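Local coordinates for protein titin (Homo sapiens, PDB 2A38) that is a giant structural protein of muscle, whose N-terminal pair of Ig domains probably helps to fix it in the sarcomere, at residues Pro52-Ser57 and Ala63-Pro68; Ser79-Ala82 and Gly87-Thr90; Val121-Arg126 and Gly172-Asn177. One frame throughout, in Å; residues are numbered along the deposited sequence.

Contact 1: Pro52-Ser57 and Ala63-Pro68; sequences PGVQIS and AKLTIP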
ATOM      1  N   PRO A  52     -11.354  11.129   5.188  1.00 50.37           N
ATOM      2  CA  PRO A  52     -11.670  11.076   3.755  1.00 49.56           C
ATOM      3  C   PRO A  52     -11.731   9.663   3.176  1.00 48.43           C
ATOM      4  O   PRO A  52     -10.947   8.793   3.551  1.00 49.06           O
ATOM      5  CB  PRO A  52     -10.561  11.922   3.132  1.00 49.85           C
ATOM      6  CG  PRO A  52      -9.410  11.702   4.073  1.00 50.27           C
ATOM      7  CD  PRO A  52     -10.071  11.819   5.417  1.00 49.58           C
ATOM      8  N   GLY A  53     -12.666   9.446   2.255  1.00 46.63           N
ATOM      9  CA  GLY A  53     -12.816   8.139   1.645  1.00 44.29           C
ATOM     10  C   GLY A  53     -13.692   7.225   2.481  1.00 43.59           C
ATOM     11  O   GLY A  53     -14.101   6.157   2.025  1.00 43.90           O
ATOM     12  N   VAL A  54     -13.990   7.648   3.709  1.00 42.64           N
ATOM     13  CA  VAL A  54     -14.817   6.855   4.613  1.00 41.34           C
ATOM     14  C   VAL A  54     -16.252   6.751   4.111  1.00 41.21           C
ATOM     15  O   VAL A  54     -16.900   7.758   3.818  1.00 41.92           O
ATOM     16  CB  VAL A  54     -14.836   7.450   6.048  1.00 40.88           C
ATOM     17  CG1 VAL A  54     -15.717   8.697   6.106  1.00 39.74           C
ATOM     18  CG2 VAL A  54     -15.317   6.404   7.029  1.00 40.31           C
ATOM     19  N   GLN A  55     -16.741   5.523   4.008  1.00 39.71           N
ATOM     20  CA  GLN A  55     -18.095   5.282   3.539  1.00 37.71           C
ATOM     21  C   GLN A  55     -18.956   4.890   4.734  1.00 35.10           C
ATOM     22  O   GLN A  55     -18.728   3.858   5.356  1.00 33.52           O
ATOM     23  CB  GLN A  55     -18.095   4.155   2.508  1.00 39.86           C
ATOM     24  CG  GLN A  55     -16.971   4.249   1.486  1.00 43.78           C
ATOM     25  CD  GLN A  55     -17.041   3.157   0.434  1.00 46.83           C
ATOM     26  OE1 GLN A  55     -17.133   1.968   0.755  1.00 49.46           O
ATOM     27  NE2 GLN A  55     -16.995   3.555  -0.834  1.00 48.78           N
ATOM     28  N   ILE A  56     -19.939   5.721   5.051  1.00 32.15           N
ATOM     29  CA  ILE A  56     -20.827   5.447   6.169  1.00 30.88           C
ATOM     30  C   ILE A  56     -22.243   5.207   5.676  1.00 30.52           C
ATOM     31  O   ILE A  56     -22.750   5.946   4.832  1.00 30.93           O
ATOM     32  CB  ILE A  56     -20.833   6.618   7.167  1.00 30.00           C
ATOM     33  CG1 ILE A  56     -19.447   6.748   7.808  1.00 31.70           C
ATOM     34  CG2 ILE A  56     -21.907   6.403   8.216  1.00 29.28           C
ATOM     35  CD1 ILE A  56     -19.269   7.979   8.657  1.00 32.85           C
ATOM     36  N   SER A  57     -22.880   4.165   6.199  1.00 29.08           N
ATOM     37  CA  SER A  57     -24.245   3.849   5.806  1.00 28.11           C
ATOM     38  C   SER A  57     -25.048   3.270   6.964  1.00 26.34           C
ATOM     39  O   SER A  57     -24.479   2.706   7.894  1.00 23.54           O
ATOM     40  CB  SER A  57     -24.240   2.855   4.638  1.00 28.49           C
ATOM     41  OG  SER A  57     -23.704   1.607   5.033  1.00 30.42           O
ATOM     42  N   ALA A  63     -25.805  -0.727  10.448  1.00 19.44           N
ATOM     43  CA  ALA A  63     -24.931   0.434  10.313  1.00 20.51           C
ATOM     44  C   ALA A  63     -23.569  -0.084   9.880  1.00 21.24           C
ATOM     45  O   ALA A  63     -23.066  -1.060  10.434  1.00 22.12           O
ATOM     46  CB  ALA A  63     -24.804   1.169  11.635  1.00 16.60           C
ATOM     47  N   LYS A  64     -22.974   0.569   8.891  1.00 23.63           N
ATOM     48  CA  LYS A  64     -21.675   0.160   8.390  1.00 24.79           C
ATOM     49  C   LYS A  64     -20.757   1.344   8.128  1.00 24.35           C
ATOM     50  O   LYS A  64     -21.187   2.385   7.642  1.00 23.31           O
ATOM     51  CB  LYS A  64     -21.858  -0.661   7.113  1.00 28.39           C
ATOM     52  CG  LYS A  64     -20.565  -1.015   6.398  1.00 33.79           C
ATOM     53  CD  LYS A  64     -20.776  -2.150   5.410  1.00 36.50           C
ATOM     54  CE  LYS A  64     -21.194  -3.410   6.152  1.00 39.39           C
ATOM     55  NZ  LYS A  64     -21.176  -4.620   5.287  1.00 42.85           N
ATOM     56  N   LEU A  65     -19.488   1.169   8.486  1.00 24.34           N
ATOM     57  CA  LEU A  65     -18.463   2.182   8.283  1.00 26.64           C
ATOM     58  C   LEU A  65     -17.314   1.482   7.574  1.00 29.02           C
ATOM     59  O   LEU A  65     -16.691   0.584   8.131  1.00 30.76           O
ATOM     60  CB  LEU A  65     -17.978   2.746   9.620  1.00 24.80           C
ATOM     61  CG  LEU A  65     -16.957   3.880   9.503  1.00 26.06           C
ATOM     62  CD1 LEU A  65     -16.998   4.736  10.751  1.00 25.96           C
ATOM     63  CD2 LEU A  65     -15.571   3.309   9.279  1.00 24.69           C
ATOM     64  N   THR A  66     -17.035   1.889   6.344  1.00 31.57           N
ATOM     65  CA  THR A  66     -15.967   1.263   5.579  1.00 33.83           C
ATOM     66  C   THR A  66     -14.864   2.229   5.189  1.00 33.85           C
ATOM     67  O   THR A  66     -15.130   3.322   4.695  1.00 33.24           O
ATOM     68  CB  THR A  66     -16.510   0.620   4.284  1.00 35.34           C
ATOM     69  OG1 THR A  66     -17.435  -0.423   4.618  1.00 37.24           O
ATOM     70  CG2 THR A  66     -15.370   0.034   3.457  1.00 36.60           C
ATOM     71  N   ILE A  67     -13.625   1.819   5.432  1.00 35.42           N
ATOM     72  CA  ILE A  67     -12.470   2.618   5.056  1.00 37.36           C
ATOM     73  C   ILE A  67     -11.827   1.840   3.913  1.00 39.53           C
ATOM     74  O   ILE A  67     -11.320   0.740   4.123  1.00 39.36           O
ATOM     75  CB  ILE A  67     -11.458   2.751   6.203  1.00 36.46           C
ATOM     76  CG1 ILE A  67     -12.144   3.338   7.438  1.00 34.96           C
ATOM     77  CG2 ILE A  67     -10.304   3.645   5.770  1.00 35.40           C
ATOM     78  CD1 ILE A  67     -11.232   3.497   8.632  1.00 34.56           C
ATOM     79  N   PRO A  68     -11.880   2.384   2.681  1.00 41.90           N
ATOM     80  CA  PRO A  68     -11.305   1.748   1.487  1.00 43.15           C
ATOM     81  C   PRO A  68      -9.849   1.311   1.672  1.00 43.92           C
ATOM     82  O   PRO A  68      -9.565   0.121   1.813  1.00 44.75           O
ATOM     83  CB  PRO A  68     -11.470   2.826   0.422  1.00 43.53           C
ATOM     84  CG  PRO A  68     -12.764   3.469   0.819  1.00 42.74           C
ATOM     85  CD  PRO A  68     -12.576   3.632   2.314  1.00 42.93           C
TER

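Contact 2: Ser79-Ala82 and Gly87-Thr90; sequences SLKA and GQAT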
ATOM      1  N   SER A  79     -16.399   4.093  17.795  1.00 20.08           N
ATOM      2  CA  SER A  79     -17.627   3.788  18.494  1.00 19.28           C
ATOM      3  C   SER A  79     -18.827   4.252  17.706  1.00 16.77           C
ATOM      4  O   SER A  79     -18.744   5.153  16.889  1.00 17.66           O
ATOM      5  CB  SER A  79     -17.630   4.423  19.881  1.00 21.41           C
ATOM      6  OG  SER A  79     -17.582   5.829  19.784  1.00 28.39           O
ATOM      7  N   LEU A  80     -19.951   3.612  17.970  1.00 16.78           N
ATOM      8  CA  LEU A  80     -21.207   3.906  17.306  1.00 15.51           C
ATOM      9  C   LEU A  80     -22.254   4.261  18.364  1.00 15.43           C
ATOM     10  O   LEU A  80     -22.464   3.492  19.296  1.00 17.62           O
ATOM     11  CB  LEU A  80     -21.636   2.661  16.533  1.00 14.74           C
ATOM     12  CG  LEU A  80     -22.957   2.628  15.770  1.00 15.68           C
ATOM     13  CD1 LEU A  80     -22.955   3.700  14.710  1.00 15.75           C
ATOM     14  CD2 LEU A  80     -23.124   1.254  15.131  1.00 15.30           C
ATOM     15  N   LYS A  81     -22.866   5.436  18.248  1.00 16.78           N
ATOM     16  CA  LYS A  81     -23.917   5.860  19.178  1.00 18.69           C
ATOM     17  C   LYS A  81     -25.270   5.808  18.479  1.00 17.96           C
ATOM     18  O   LYS A  81     -25.401   6.263  17.352  1.00 16.96           O
ATOM     19  CB  LYS A  81     -23.725   7.300  19.650  1.00 20.63           C
ATOM     20  CG  LYS A  81     -22.632   7.509  20.672  1.00 28.79           C
ATOM     21  CD  LYS A  81     -22.728   8.924  21.268  1.00 32.24           C
ATOM     22  CE  LYS A  81     -21.531   9.222  22.175  1.00 36.27           C
ATOM     23  NZ  LYS A  81     -21.629  10.557  22.846  1.00 39.42           N
ATOM     24  N   ALA A  82     -26.272   5.269  19.165  1.00 17.76           N
ATOM     25  CA  ALA A  82     -27.634   5.175  18.632  1.00 17.87           C
ATOM     26  C   ALA A  82     -28.566   5.906  19.603  1.00 16.40           C
ATOM     27  O   ALA A  82     -28.481   5.701  20.813  1.00 15.79           O
ATOM     28  CB  ALA A  82     -28.044   3.710  18.503  1.00 17.84           C
ATOM     29  N   GLY A  87     -33.972   6.397  24.792  1.00 19.03           N
ATOM     30  CA  GLY A  87     -32.655   6.231  25.363  1.00 18.46           C
ATOM     31  C   GLY A  87     -31.554   6.279  24.333  1.00 18.51           C
ATOM     32  O   GLY A  87     -31.794   6.558  23.157  1.00 16.29           O
ATOM     33  N   GLN A  88     -30.339   5.990  24.784  1.00 18.21           N
ATOM     34  CA  GLN A  88     -29.170   6.010  23.928  1.00 18.02           C
ATOM     35  C   GLN A  88     -28.289   4.809  24.197  1.00 17.41           C
ATOM     36  O   GLN A  88     -28.137   4.388  25.341  1.00 16.29           O
ATOM     37  CB  GLN A  88     -28.383   7.296  24.181  1.00 21.60           C
ATOM     38  CG  GLN A  88     -27.040   7.360  23.499  1.00 28.12           C
ATOM     39  CD  GLN A  88     -26.314   8.656  23.793  1.00 32.27           C
ATOM     40  OE1 GLN A  88     -26.594   9.692  23.188  1.00 35.64           O
ATOM     41  NE2 GLN A  88     -25.385   8.609  24.741  1.00 34.87           N
ATOM     42  N   ALA A  89     -27.702   4.265  23.136  1.00 17.95           N
ATOM     43  CA  ALA A  89     -26.820   3.106  23.247  1.00 16.14           C
ATOM     44  C   ALA A  89     -25.512   3.394  22.528  1.00 15.96           C
ATOM     45  O   ALA A  89     -25.476   4.164  21.583  1.00 15.21           O
ATOM     46  CB  ALA A  89     -27.487   1.870  22.639  1.00 15.51           C
ATOM     47  N   THR A  90     -24.434   2.772  22.987  1.00 16.16           N
ATOM     48  CA  THR A  90     -23.132   2.956  22.377  1.00 17.34           C
ATOM     49  C   THR A  90     -22.440   1.608  22.292  1.00 15.92           C
ATOM     50  O   THR A  90     -22.621   0.762  23.157  1.00 15.02           O
ATOM     51  CB  THR A  90     -22.266   3.908  23.215  1.00 21.01           C
ATOM     52  OG1 THR A  90     -22.847   5.214  23.195  1.00 25.24           O
ATOM     53  CG2 THR A  90     -20.854   3.980  22.670  1.00 24.24           C
TER
HETATM   54  O   HOH W   1     -23.505  11.193  24.900  1.00 54.09           O

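Contact 3: Val121-Arg126 and Gly172-Asn177; sequences VRLQVR and GTYSVN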
ATOM      1  N   VAL A 121      23.008   2.426 -25.706  1.00 21.22           N
ATOM      2  CA  VAL A 121      22.305   1.319 -25.057  1.00 21.74           C
ATOM      3  C   VAL A 121      21.665   1.727 -23.739  1.00 22.74           C
ATOM      4  O   VAL A 121      22.243   2.491 -22.965  1.00 22.45           O
ATOM      5  CB  VAL A 121      23.278   0.151 -24.765  1.00 22.88           C
ATOM      6  CG1 VAL A 121      22.625  -0.871 -23.869  1.00 24.16           C
ATOM      7  CG2 VAL A 121      23.706  -0.494 -26.058  1.00 25.89           C
ATOM      8  N   ARG A 122      20.465   1.214 -23.492  1.00 24.29           N
ATOM      9  CA  ARG A 122      19.765   1.493 -22.245  1.00 26.41           C
ATOM     10  C   ARG A 122      19.229   0.200 -21.658  1.00 25.65           C
ATOM     11  O   ARG A 122      18.516  -0.550 -22.326  1.00 26.32           O
ATOM     12  CB  ARG A 122      18.613   2.478 -22.462  1.00 27.76           C
ATOM     13  CG  ARG A 122      17.873   2.867 -21.187  1.00 31.94           C
ATOM     14  CD  ARG A 122      17.613   4.359 -21.175  1.00 37.11           C
ATOM     15  NE  ARG A 122      17.291   4.820 -22.524  1.00 42.34           N
ATOM     16  CZ  ARG A 122      17.398   6.078 -22.944  1.00 43.61           C
ATOM     17  NH1 ARG A 122      17.082   6.380 -24.197  1.00 44.58           N
ATOM     18  NH2 ARG A 122      17.820   7.033 -22.122  1.00 44.37           N
ATOM     19  N   LEU A 123      19.615  -0.072 -20.417  1.00 25.19           N
ATOM     20  CA  LEU A 123      19.162  -1.257 -19.704  1.00 24.50           C
ATOM     21  C   LEU A 123      18.254  -0.744 -18.579  1.00 24.56           C
ATOM     22  O   LEU A 123      18.691   0.045 -17.745  1.00 24.56           O
ATOM     23  CB  LEU A 123      20.365  -2.001 -19.117  1.00 24.85           C
ATOM     24  CG  LEU A 123      21.471  -2.361 -20.112  1.00 25.77           C
ATOM     25  CD1 LEU A 123      22.686  -2.920 -19.391  1.00 24.30           C
ATOM     26  CD2 LEU A 123      20.927  -3.359 -21.106  1.00 26.41           C
ATOM     27  N   GLN A 124      16.997  -1.179 -18.561  1.00 24.32           N
ATOM     28  CA  GLN A 124      16.058  -0.737 -17.534  1.00 24.17           C
ATOM     29  C   GLN A 124      15.426  -1.843 -16.717  1.00 23.10           C
ATOM     30  O   GLN A 124      15.309  -2.981 -17.164  1.00 23.64           O
ATOM     31  CB  GLN A 124      14.899   0.049 -18.139  1.00 27.06           C
ATOM     32  CG  GLN A 124      15.257   1.308 -18.860  1.00 33.79           C
ATOM     33  CD  GLN A 124      14.035   2.180 -19.061  1.00 35.83           C
ATOM     34  OE1 GLN A 124      12.921   1.674 -19.230  1.00 36.65           O
ATOM     35  NE2 GLN A 124      14.234   3.495 -19.052  1.00 37.44           N
ATOM     36  N   VAL A 125      14.980  -1.463 -15.524  1.00 21.31           N
ATOM     37  CA  VAL A 125      14.292  -2.350 -14.607  1.00 17.17           C
ATOM     38  C   VAL A 125      13.240  -1.519 -13.869  1.00 17.20           C
ATOM     39  O   VAL A 125      13.386  -0.306 -13.700  1.00 16.74           O
ATOM     40  CB  VAL A 125      15.251  -2.956 -13.547  1.00 19.56           C
ATOM     41  CG1 VAL A 125      16.317  -3.803 -14.213  1.00 17.94           C
ATOM     42  CG2 VAL A 125      15.894  -1.839 -12.724  1.00 19.35           C
ATOM     43  N   ARG A 126      12.165  -2.165 -13.456  1.00 16.64           N
ATOM     44  CA  ARG A 126      11.128  -1.497 -12.677  1.00 18.03           C
ATOM     45  C   ARG A 126      10.999  -2.384 -11.441  1.00 16.99           C
ATOM     46  O   ARG A 126      10.728  -3.572 -11.553  1.00 14.92           O
ATOM     47  CB  ARG A 126       9.800  -1.431 -13.435  1.00 19.84           C
ATOM     48  CG  ARG A 126       8.704  -0.788 -12.607  1.00 24.70           C
ATOM     49  CD  ARG A 126       7.417  -0.626 -13.389  1.00 29.93           C
ATOM     50  NE  ARG A 126       7.455   0.515 -14.299  1.00 33.79           N
ATOM     51  CZ  ARG A 126       7.412   1.787 -13.909  1.00 35.83           C
ATOM     52  NH1 ARG A 126       7.330   2.094 -12.618  1.00 36.95           N
ATOM     53  NH2 ARG A 126       7.437   2.756 -14.816  1.00 36.53           N
ATOM     54  N   GLY A 172      29.809  -7.649 -21.104  1.00 21.34           N
ATOM     55  CA  GLY A 172      29.897  -8.313 -19.823  1.00 21.26           C
ATOM     56  C   GLY A 172      28.547  -8.653 -19.243  1.00 20.79           C
ATOM     57  O   GLY A 172      27.511  -8.482 -19.892  1.00 19.33           O
ATOM     58  N   THR A 173      28.567  -9.147 -18.011  1.00 20.66           N
ATOM     59  CA  THR A 173      27.346  -9.518 -17.317  1.00 20.11           C
ATOM     60  C   THR A 173      26.862  -8.353 -16.475  1.00 18.62           C
ATOM     61  O   THR A 173      27.563  -7.894 -15.576  1.00 17.22           O
ATOM     62  CB  THR A 173      27.578 -10.726 -16.409  1.00 22.07           C
ATOM     63  OG1 THR A 173      27.889 -11.869 -17.215  1.00 27.71           O
ATOM     64  CG2 THR A 173      26.341 -11.021 -15.592  1.00 23.94           C
ATOM     65  N   TYR A 174      25.668  -7.862 -16.790  1.00 16.87           N
ATOM     66  CA  TYR A 174      25.098  -6.755 -16.048  1.00 17.56           C
ATOM     67  C   TYR A 174      24.000  -7.264 -15.152  1.00 17.82           C
ATOM     68  O   TYR A 174      23.192  -8.088 -15.565  1.00 19.39           O
ATOM     69  CB  TYR A 174      24.548  -5.688 -16.995  1.00 16.56           C
ATOM     70  CG  TYR A 174      25.641  -4.876 -17.645  1.00 17.50           C
ATOM     71  CD1 TYR A 174      26.411  -5.408 -18.681  1.00 17.22           C
ATOM     72  CD2 TYR A 174      25.948  -3.599 -17.184  1.00 17.45           C
ATOM     73  CE1 TYR A 174      27.460  -4.689 -19.238  1.00 18.36           C
ATOM     74  CE2 TYR A 174      26.993  -2.873 -17.732  1.00 19.19           C
ATOM     75  CZ  TYR A 174      27.746  -3.423 -18.758  1.00 18.24           C
ATOM     76  OH  TYR A 174      28.790  -2.709 -19.292  1.00 19.39           O
ATOM     77  N   SER A 175      23.982  -6.784 -13.915  1.00 17.51           N
ATOM     78  CA  SER A 175      22.961  -7.205 -12.971  1.00 15.66           C
ATOM     79  C   SER A 175      22.495  -6.069 -12.071  1.00 16.06           C
ATOM     80  O   SER A 175      23.161  -5.042 -11.921  1.00 15.33           O
ATOM     81  CB  SER A 175      23.500  -8.329 -12.101  1.00 16.75           C
ATOM     82  OG  SER A 175      24.694  -7.918 -11.466  1.00 20.12           O
ATOM     83  N   VAL A 176      21.327  -6.255 -11.485  1.00 15.39           N
ATOM     84  CA  VAL A 176      20.793  -5.273 -10.570  1.00 16.40           C
ATOM     85  C   VAL A 176      20.333  -6.054  -9.363  1.00 16.67           C
ATOM     86  O   VAL A 176      19.730  -7.120  -9.483  1.00 16.42           O
ATOM     87  CB  VAL A 176      19.616  -4.486 -11.178  1.00 17.09           C
ATOM     88  CG1 VAL A 176      18.654  -5.430 -11.831  1.00 21.59           C
ATOM     89  CG2 VAL A 176      18.917  -3.685 -10.097  1.00 15.10           C
ATOM     90  N   ASN A 177      20.662  -5.524  -8.197  1.00 16.94           N
ATOM     91  CA  ASN A 177      20.310  -6.132  -6.933  1.00 17.41           C
ATOM     92  C   ASN A 177      19.359  -5.202  -6.189  1.00 16.06           C
ATOM     93  O   ASN A 177      19.650  -4.013  -6.036  1.00 14.43           O
ATOM     94  CB  ASN A 177      21.574  -6.328  -6.118  1.00 21.48           C
ATOM     95  CG  ASN A 177      21.552  -7.591  -5.348  1.00 27.97           C
ATOM     96  OD1 ASN A 177      20.960  -7.666  -4.274  1.00 32.24           O
ATOM     97  ND2 ASN A 177      22.182  -8.621  -5.897  1.00 32.19           N
TER

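Contact 1: Pro52-Ser57 and Ala63-Pro68
Ala63 meets the end of the partner segment in the D-E hairpin (strands 55-59 and 62-67) of an I-set Ig domain: its CA lies 3.3 Å from Ser57 O, a CA-H...O contact. Lys64 forms a hydrogen-bonded antiparallel pair with Ser57, each N giving a bond to the other's O. Ser57 OG rests against Lys64 CB at 3.6 Å, while the rest of the lysine, bent at chi3 (-63°), packs over Thr24 and cadmium-binding Glu26 of strand 23-32. Leu65 pairs with Ile56 on the other face of the sheet. Its CD2 meets Val54 CG2 at 3.8 Å, their side chains slanting across each other, and Trp39 of the facing sheet packs on Leu65 and Ile56. Thr66 N and Gln55 O bond at 2.8 Å; the return bond, Gln55 N to Thr66 O, is nearly straight (179° at the hydrogen). Gln55 runs beside Thr66, with OE1 3.8 Å from Thr66 CG2. Ile67 turns inward, onto Leu51 and Tyr78. Beyond the last bridge, Pro68 CD lies 3.0 Å from Gly53 O. Backbone bonds thus set the register, while side chains decide which face meets the facing sheet: the apolar one, Leu65 and Ile67 buried and Ile56 at its margin.

Contact 2: Ser79-Ala82 and Gly87-Thr90
Ala82 and Ala89 form a hydrogen-bonded antiparallel pair in the F-G hairpin of the Ig sandwich, with CA atoms 5.1 Å apart and the short strand axes 166° from each other. The tight part lies here. Ala82 N reaches Ala89 O at 2.8 Å, and Ala89 N returns an equally short bond to Ala82 O. Each carbonyl also receives a CA-H...O contact: Ala89 O from Lys81 CA, Ala82 O from Gln88 CA. One step along, Leu80 O sits 3.2 Å from Thr90 CA, extending the close backbone fit. Pro6 of strand 4-8 packs on both alanine methyls, while the larger Leu80 drops among Ala27, Ile29 and Trp39 of the core.

The opposite face, carrying Lys81 and Thr90, is looser, with Thr90 and Gln88 exposed on the single chain. Lys81 and Thr90 make a non-hydrogen-bonded pair and lie alongside each other, pointing the same way. Thr90 OG1 is turned anti to its carbonyl carbon (chi1 -66°), which brings it to 3.4 Å from Lys81 CG, a contact between a hydroxyl and the lysine's aliphatic part. Beyond CG the lysine is fully extended, and its charged end has a cation-pi partner in Phe40 of strand 36-41. Gln88 reaches out on the same side, CG passing Ala82 O at 3.5 Å, but its amide does not touch the ammonium group directly. A single water spans them, accepting from Lys81 NZ at 2.9 Å and from Gln88 NE2 at 3.2 Å.

Contact 3: Val121-Arg126 and Gly172-Asn177
Leu123 and Tyr174 meet across the interior of the second Ig domain, where strand 119-130 (B) and strand 172-180 (F), from different sheets, face each other. The evidence for sheet-on-sheet packing is the backbone separation: 8.9 Å between Leu123 CA and Tyr174 CA, and 8.2 Å between Val125 CA and Val176 CA, with the touching parts running only 22° apart in direction.

The apolar contacts are two. Leu123 crosses the tyrosine side chain at about a right angle and brings CD1 obliquely to the base of the ring, 4.0 Å from Tyr174 CG and just as near CD2. Val125 and Val176 reach toward each other tip to tip, their CG1 methyls 3.7 Å apart. Val176 CG1 is placed for this by a chi1 of 47°, which sets it between the backbone N and the carbonyl carbon, while Val125 offers the branch lying anti to its own carbonyl carbon. Leu161 adds to the tyrosine's packing and Leu110 to that of Val125.

Polar bonding is directed elsewhere. Strand 119-130 pairs through its backbone within its own sheet, Leu123 with Leu161 and Val125 with Tyr159. The hydroxyl of Tyr174 bonds to the carbonyl O of Asp170, four residues earlier, the tyrosine corner familiar from Greek-key Ig domains.

Val125 and Val176 probably occupy the places where many Ig domains carry their intersheet disulfide. Here the two valines meet through methyl groups instead, so cohesion rests on burial of apolar surface, with the hydroxyl, the one polar atom of the tyrosine side chain, bonded to Asp170 O.

In the fold
The contacts follow one another along the chain, two in the first Ig domain and one in the second. Contacts 1 and 2 have centres about 18 Å apart and lie in the two facing sheets of one sandwich: strands 55-59 and 62-67 in one, strands 76-84 and 87-98 in the other. They touch through Ala63 CB and Leu80 CD2, 3.9 Å apart, so the two hairpins share a core. Contact 3 belongs to the other domain, its centre about 44 Å from that of contact 1 and 60 Å from that of contact 2. Each domain thus has its own interior, consistent with a tandem whose modules can change orientation while staying folded.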